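Local coordinates for FYVE, RhoGEF and PH domain-containing protein 5 (Homo sapiens, PDB 3MPX) that activates the small GTPase CDC42 by exchanging its bound GDP for GTP, and mediates the VEGF-induced activation of CDC42, at residues Glu193-Asn196 and Thr197-Ala200. Residues are numbered along the deposited sequence; the frame is centred on the assembly and turned at random.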
loop_
_atom_site.group_PDB
_atom_site.type_symbol
_atom_site.label_atom_id
_atom_site.label_comp_id
_atom_site.label_asym_id
_atom_site.label_seq_id
_atom_site.Cartn_x
_atom_site.Cartn_y
_atom_site.Cartn_z
ATOM N N GLU A 193 -23.644 6.617 10.784
ATOM C CA GLU A 193 -22.243 6.720 10.384
ATOM C C GLU A 193 -21.586 5.334 10.297
ATOM O O GLU A 193 -20.764 5.127 9.409
ATOM C CB GLU A 193 -21.486 7.679 11.319
ATOM C CG GLU A 193 -20.089 8.087 10.882
ATOM C CD GLU A 193 -19.891 8.956 9.655
ATOM O OE1 GLU A 193 -18.719 9.310 9.382
ATOM O OE2 GLU A 193 -20.884 9.265 8.956
ATOM N N TYR A 194 -21.956 4.383 11.188
ATOM C CA TYR A 194 -21.446 2.995 11.162
ATOM C C TYR A 194 -21.912 2.346 9.859
ATOM O O TYR A 194 -21.152 1.612 9.228
ATOM C CB TYR A 194 -21.956 2.188 12.374
ATOM C CG TYR A 194 -21.486 0.744 12.423
ATOM C CD1 TYR A 194 -20.402 0.368 13.214
ATOM C CD2 TYR A 194 -22.171 -0.259 11.738
ATOM C CE1 TYR A 194 -19.974 -0.959 13.273
ATOM C CE2 TYR A 194 -21.756 -1.588 11.795
ATOM C CZ TYR A 194 -20.642 -1.929 12.541
ATOM O OH TYR A 194 -20.234 -3.239 12.577
ATOM N N ASP A 195 -23.163 2.648 9.463
ATOM C CA ASP A 195 -23.803 2.183 8.244
ATOM C C ASP A 195 -23.096 2.733 7.014
ATOM O O ASP A 195 -22.687 1.953 6.144
ATOM C CB ASP A 195 -25.292 2.556 8.251
ATOM C CG ASP A 195 -26.183 1.478 8.848
ATOM O OD1 ASP A 195 -25.750 0.811 9.825
ATOM O OD2 ASP A 195 -27.307 1.283 8.327
ATOM N N ASN A 196 -22.923 4.062 6.969
ATOM C CA ASN A 196 -22.236 4.782 5.893
ATOM C C ASN A 196 -20.784 4.340 5.717
ATOM O O ASN A 196 -20.331 4.265 4.568
ATOM C CB ASN A 196 -22.287 6.286 6.151
ATOM C CG ASN A 196 -23.659 6.892 6.010
ATOM O OD1 ASN A 196 -24.641 6.233 5.638
ATOM N ND2 ASN A 196 -23.749 8.173 6.306
ATOM N N THR A 197 -20.059 4.052 6.849
ATOM C CA THR A 197 -18.659 3.594 6.854
ATOM C C THR A 197 -18.592 2.224 6.153
ATOM O O THR A 197 -17.709 2.008 5.326
ATOM C CB THR A 197 -18.053 3.620 8.284
ATOM O OG1 THR A 197 -18.121 4.952 8.806
ATOM C CG2 THR A 197 -16.592 3.154 8.322
ATOM N N GLN A 198 -19.564 1.334 6.450
ATOM C CA GLN A 198 -19.706 0.016 5.843
ATOM C C GLN A 198 -19.917 0.153 4.321
ATOM O O GLN A 198 -19.275 -0.565 3.543
ATOM C CB GLN A 198 -20.884 -0.729 6.480
ATOM C CG GLN A 198 -20.514 -1.480 7.744
ATOM C CD GLN A 198 -21.699 -2.112 8.435
ATOM O OE1 GLN A 198 -22.748 -1.484 8.656
ATOM N NE2 GLN A 198 -21.506 -3.340 8.895
ATOM N N GLY A 199 -20.786 1.090 3.935
ATOM C CA GLY A 199 -21.108 1.413 2.553
ATOM C C GLY A 199 -19.919 1.952 1.792
ATOM O O GLY A 199 -19.688 1.549 0.650
ATOM N N ALA A 200 -19.143 2.862 2.435
ATOM C CA ALA A 200 -17.895 3.429 1.898
ATOM C C ALA A 200 -16.839 2.334 1.805
ATOM O O ALA A 200 -15.998 2.352 0.904
ATOM C CB ALA A 200 -17.392 4.537 2.804
#
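With chi1 at 180°, Tyr-194 swings its ring to the far side of CA-CB from its own N, while Gln-198 sets CG beside its N and runs extended to CD, a pairing that carries the amide to the tyrosine ring one turn back. Both lie near the start of helix 192-214 of the DH (RhoGEF) domain, as an i/i+4 pair. The amide meets the CD2-CE2 side of the ring obliquely, the two planes 65° apart: Gln-198 OE1 comes to 3.3 Å from Tyr-194 CE2, and Gln-198 NE2 to 3.4 Å from the same carbon. With the ring of Tyr-194 cut back to an alanine, the Gln-198 amide is likely to be freer to turn, and Leu-184 of helix 162-184 to lose an aromatic neighbour. On the buried side, Thr-197 touches Tyr-183, Leu-184 and Ala-107, and Glu-193 OE1 accepts hydrogen bonds from Tyr-183 OH and the backbone N of Val-106 and Ala-107, tying the helix start to the segment before helix 108-111. The backbone N-H groups of Thr-197 through Ala-200 each donate to the carbonyl four residues back, the last bond 2.8 Å from Ala-200 N to Asn-196 O. Thr-197 OG1 adds a second donor at Glu-193 O: it lies 2.7 Å and Thr-197 N 2.9 Å from Glu-193 O, reaching this oxygen from opposite faces of its carbonyl plane.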